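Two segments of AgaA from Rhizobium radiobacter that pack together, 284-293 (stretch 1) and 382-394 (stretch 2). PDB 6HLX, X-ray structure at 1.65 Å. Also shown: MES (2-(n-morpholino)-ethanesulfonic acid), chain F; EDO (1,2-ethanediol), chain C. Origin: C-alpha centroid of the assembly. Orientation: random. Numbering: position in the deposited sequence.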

# COMPACT_ATOMS: atom_id res chain seq x y z
N GLY A 284 8.02 -19.13 -0.89
CA GLY A 284 8.44 -18.70 -2.22
C GLY A 284 8.14 -17.22 -2.38
O GLY A 284 8.34 -16.43 -1.46
N ILE A 285 7.64 -16.84 -3.57
CA ILE A 285 7.24 -15.45 -3.83
C ILE A 285 5.80 -15.30 -3.36
O ILE A 285 4.99 -16.22 -3.51
N ALA A 286 5.48 -14.16 -2.75
CA ALA A 286 4.12 -13.93 -2.25
C ALA A 286 3.14 -13.54 -3.36
O ALA A 286 2.68 -12.39 -3.43
N ILE A 287 2.80 -14.51 -4.22
CA ILE A 287 1.83 -14.27 -5.29
C ILE A 287 0.51 -14.92 -4.85
O ILE A 287 0.48 -16.13 -4.64
N PRO A 288 -0.59 -14.17 -4.70
CA PRO A 288 -1.84 -14.83 -4.28
C PRO A 288 -2.38 -15.74 -5.37
O PRO A 288 -2.13 -15.52 -6.56
N LYS A 289 -3.19 -16.72 -4.95
CA LYS A 289 -3.94 -17.59 -5.86
C LYS A 289 -4.75 -16.67 -6.78
O LYS A 289 -5.31 -15.68 -6.31
N GLY A 290 -4.76 -16.97 -8.08
CA GLY A 290 -5.51 -16.18 -9.05
C GLY A 290 -4.67 -15.16 -9.79
O GLY A 290 -5.14 -14.60 -10.78
N TYR A 291 -3.44 -14.87 -9.31
CA TYR A 291 -2.56 -13.93 -10.01
C TYR A 291 -1.57 -14.71 -10.88
O TYR A 291 -1.12 -15.79 -10.50
N MET A 292 -1.19 -14.13 -12.02
CA MET A 292 -0.19 -14.73 -12.90
C MET A 292 1.14 -14.81 -12.18
O MET A 292 1.50 -13.89 -11.42
N GLY A 293 1.80 -15.96 -12.33
CA GLY A 293 3.04 -16.27 -11.64
C GLY A 293 2.80 -17.24 -10.49
O GLY A 293 3.76 -17.84 -9.99
N GLU A 382 0.23 -3.19 -4.95
CA GLU A 382 -0.48 -1.88 -4.93
C GLU A 382 -1.61 -1.78 -5.95
O GLU A 382 -2.42 -0.86 -5.89
N ILE A 383 -1.66 -2.72 -6.89
CA ILE A 383 -2.69 -2.84 -7.91
C ILE A 383 -3.07 -4.33 -8.01
O ILE A 383 -2.31 -5.18 -7.56
N THR A 384 -4.24 -4.62 -8.59
CA THR A 384 -4.67 -6.01 -8.70
C THR A 384 -4.37 -6.61 -10.09
O THR A 384 -5.03 -7.55 -10.50
N ASP A 385 -3.40 -6.06 -10.81
CA ASP A 385 -2.92 -6.64 -12.06
C ASP A 385 -1.57 -7.27 -11.67
O ASP A 385 -0.89 -6.78 -10.75
N ALA A 386 -1.13 -8.29 -12.45
CA ALA A 386 0.16 -8.97 -12.20
C ALA A 386 1.33 -7.98 -12.16
O ALA A 386 2.37 -8.28 -11.54
N ASP A 387 1.20 -6.82 -12.85
CA ASP A 387 2.27 -5.82 -12.87
C ASP A 387 2.51 -5.15 -11.50
O ASP A 387 3.42 -4.32 -11.39
N TRP A 388 1.76 -5.54 -10.45
CA TRP A 388 2.07 -5.05 -9.10
C TRP A 388 3.55 -5.41 -8.80
O TRP A 388 4.23 -4.72 -8.05
N LEU A 389 4.04 -6.50 -9.43
CA LEU A 389 5.43 -6.95 -9.26
C LEU A 389 6.47 -5.90 -9.65
O LEU A 389 7.56 -5.89 -9.06
N SER A 390 6.18 -5.04 -10.67
CA SER A 390 7.19 -4.05 -11.10
C SER A 390 7.54 -3.10 -9.96
O SER A 390 8.70 -2.72 -9.80
N ASN A 391 6.53 -2.72 -9.17
CA ASN A 391 6.72 -1.81 -8.05
C ASN A 391 7.73 -2.39 -7.02
O ASN A 391 8.50 -1.63 -6.43
N TYR A 392 7.76 -3.73 -6.88
CA TYR A 392 8.67 -4.44 -5.98
C TYR A 392 10.03 -4.77 -6.60
O TYR A 392 11.03 -4.75 -5.90
N TYR A 393 10.05 -5.16 -7.89
CA TYR A 393 11.24 -5.75 -8.54
C TYR A 393 11.97 -4.94 -9.59
O TYR A 393 13.14 -5.23 -9.86
N TYR A 394 11.28 -4.02 -10.28
CA TYR A 394 11.90 -3.30 -11.40
C TYR A 394 13.05 -2.40 -10.94
O TYR A 394 13.05 -1.92 -9.81

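No hydrogen bond passes directly between the two stretches; the polar links are made by a bound sulfonate and one water. The MES molecule, probably from the crystallisation liquor, accepts from both backbones: Met 292 N donates to MES O2S (2.9 Å) and Ala 386 N to MES O3S (3.0 Å). Its ring also reaches Tyr 291, with MES C5 lying over one face of the phenol ring. Water 1 makes the second bridge, donating to Met 292 O (2.9 Å) and accepting a weak bond from Trp 388 NE1 (3.0 Å).

The rest is side-chain packing, 452 Å² of surface summed over both sides. Tyr 291, placed by the type II turn from Pro 288, points toward stretch 2 with chi1 m and loses the most area of any residue here. Its hydroxyl reaches the backbone of Thr 384 (Tyr 291 OH to Thr 384 CA, 3.4 Å), while Ile 383 O, Asp 385 O and Ala 386 CA lie at the ring edge. Trp 388, chi1 p, also points across the contact. Its five-membered ring meets the Tyr 291 ring obliquely, centroids 5.3 Å apart and planes at 88°, with Tyr 291 CD2 3.6 Å from Trp 388 NE1. The far end of the indole reaches Ala 286 and Ile 287: Trp 388 CZ2 lies 3.4 Å from Ala 286 O and 4.1 Å from Ile 287 CG1. Ala 286 O is thereby buried without a polar partner anywhere in the model.

Ile 287 (m, t) starts sideways, yet its CD1 comes within 4.5 Å of Leu 389 CD1; Leu 389 (m, t) points toward stretch 1. Nearby Gly 293 adopts backbone angles that call for glycine, and a CB there would clash with Ile 287 CD1. Met 292 (m, t, m) also leaves the backbone sideways, but its end turns nearer, bringing Met 292 CE 3.8 Å from Ala 386 CB. This is also where the backbones approach most closely, Met 292 CA to Ala 386 CA being 5.8 Å. At the other end of the contact, Ile 285 (m, m) and Tyr 393 (chi1 m) point toward each other's stretch and meet at Ile 285 CD1 and Tyr 393 OH, 3.7 Å apart; that hydroxyl is hydrogen-bonded elsewhere in the structure.

Asp 385 points away from stretch 1 and organises its own chain: its OD2 accepts from Asp 387 N (2.8 Å), capping the turn that leads into the helix carrying Tyr 393.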

# COMPACT_ATOMS: atom_id res chain seq x y z
CB ILE A 285 7.40 -15.07 -5.34
CG1 ILE A 285 8.79 -15.47 -5.92
CG2 ILE A 285 7.12 -13.57 -5.56
CD1 ILE A 285 10.02 -14.80 -5.22
CB ALA A 286 4.12 -12.89 -1.14
CB ILE A 287 2.34 -14.74 -6.68
CG1 ILE A 287 3.59 -13.91 -7.08
CG2 ILE A 287 1.22 -14.57 -7.74
CD1 ILE A 287 4.28 -14.37 -8.27
CB PRO A 288 -2.82 -13.67 -4.05
CG PRO A 288 -1.97 -12.42 -4.00
CD PRO A 288 -0.77 -12.71 -4.88
CB LYS A 289 -4.89 -18.50 -5.07
CG LYS A 289 -5.28 -19.76 -5.86
CD LYS A 289 -6.25 -20.64 -5.09
CE LYS A 289 -6.63 -21.90 -5.85
NZ LYS A 289 -7.51 -21.62 -7.02
CB TYR A 291 -1.73 -13.11 -9.01
CG TYR A 291 -2.46 -11.94 -8.41
CD1 TYR A 291 -3.42 -12.14 -7.42
CD2 TYR A 291 -2.14 -10.64 -8.76
CE1 TYR A 291 -4.09 -11.06 -6.83
CE2 TYR A 291 -2.83 -9.55 -8.21
CZ TYR A 291 -3.77 -9.76 -7.22
OH TYR A 291 -4.43 -8.69 -6.67
CB MET A 292 -0.09 -13.95 -14.22
CG MET A 292 -1.38 -14.14 -15.05
SD MET A 292 -1.30 -13.37 -16.67
CE MET A 292 -1.32 -11.60 -16.20
CB GLU A 382 0.51 -0.73 -5.08
CG GLU A 382 1.54 -0.66 -3.95
CD GLU A 382 1.03 -0.18 -2.59
OE1 GLU A 382 -0.18 0.16 -2.45
OE2 GLU A 382 1.85 -0.18 -1.66
CB ILE A 383 -2.24 -2.30 -9.30
CG1 ILE A 383 -1.00 -3.04 -9.84
CG2 ILE A 383 -2.04 -0.75 -9.24
CD1 ILE A 383 -0.77 -2.84 -11.34
CB THR A 384 -6.14 -6.16 -8.32
OG1 THR A 384 -6.89 -5.35 -9.22
CG2 THR A 384 -6.41 -5.74 -6.89
CB ASP A 385 -2.70 -5.57 -13.15
CG ASP A 385 -2.12 -6.18 -14.42
OD1 ASP A 385 -2.88 -6.82 -15.18
OD2 ASP A 385 -0.89 -6.09 -14.61
CB ALA A 386 0.42 -9.99 -13.28
CB ASP A 387 2.09 -4.77 -13.98
CG ASP A 387 3.34 -3.93 -14.20
OD1 ASP A 387 4.43 -4.53 -14.38
OD2 ASP A 387 3.25 -2.69 -14.11
CB TRP A 388 1.16 -5.71 -8.03
CG TRP A 388 1.39 -7.18 -7.77
CD1 TRP A 388 0.72 -8.23 -8.34
CD2 TRP A 388 2.25 -7.75 -6.76
NE1 TRP A 388 1.14 -9.42 -7.79
CE2 TRP A 388 2.06 -9.16 -6.80
CE3 TRP A 388 3.17 -7.21 -5.83
CZ2 TRP A 388 2.73 -10.03 -5.91
CZ3 TRP A 388 3.84 -8.08 -4.97
CH2 TRP A 388 3.65 -9.47 -5.03
CB LEU A 389 5.65 -8.25 -10.06
CG LEU A 389 4.85 -9.46 -9.53
CD1 LEU A 389 4.75 -10.59 -10.60
CD2 LEU A 389 5.47 -9.98 -8.20
CB SER A 390 6.69 -3.23 -12.28
OG SER A 390 6.88 -3.95 -13.48
CB ASN A 391 5.37 -1.50 -7.42
CG ASN A 391 5.44 -0.58 -6.23
OD1 ASN A 391 6.10 0.49 -6.24
ND2 ASN A 391 4.77 -0.99 -5.18
CB TYR A 392 8.00 -5.77 -5.53
CG TYR A 392 6.97 -5.54 -4.45
CD1 TYR A 392 5.71 -5.01 -4.75
CD2 TYR A 392 7.26 -5.83 -3.12
CE1 TYR A 392 4.79 -4.71 -3.74
CE2 TYR A 392 6.34 -5.55 -2.10
CZ TYR A 392 5.10 -5.01 -2.42
OH TYR A 392 4.24 -4.68 -1.41
CB TYR A 393 10.84 -7.09 -9.18
CG TYR A 393 10.59 -8.18 -8.16
CD1 TYR A 393 9.35 -8.32 -7.55
CD2 TYR A 393 11.60 -9.07 -7.80
CE1 TYR A 393 9.12 -9.30 -6.58
CE2 TYR A 393 11.38 -10.07 -6.85
CZ TYR A 393 10.14 -10.17 -6.23
OH TYR A 393 9.91 -11.14 -5.29
CB TYR A 394 10.84 -2.44 -12.11
CG TYR A 394 11.21 -2.11 -13.54
CD1 TYR A 394 11.04 -3.05 -14.55
CD2 TYR A 394 11.76 -0.88 -13.87
CE1 TYR A 394 11.40 -2.76 -15.87
CE2 TYR A 394 12.12 -0.58 -15.19
CZ TYR A 394 11.90 -1.52 -16.19
OH TYR A 394 12.23 -1.24 -17.50
O1 MES F . -8.36 -11.07 -8.07
C2 MES F . -8.81 -11.85 -9.18
C3 MES F . -7.65 -12.30 -10.05
N4 MES F . -6.88 -11.10 -10.53
C5 MES F . -6.47 -10.25 -9.36
C6 MES F . -7.69 -9.90 -8.53
C7 MES F . -5.71 -11.55 -11.37
C8 MES F . -4.89 -10.45 -11.93
S MES F . -3.70 -10.99 -13.13
O1S MES F . -4.39 -11.93 -14.00
O2S MES F . -2.62 -11.61 -12.39
O3S MES F . -3.28 -9.80 -13.84
C1 EDO C . -3.18 -15.29 -0.53
O1 EDO C . -3.99 -14.37 0.17
C2 EDO C . -4.09 -16.11 -1.48
O2 EDO C . -3.29 -17.08 -2.13
O HOH W 1 1.35 -11.39 -10.03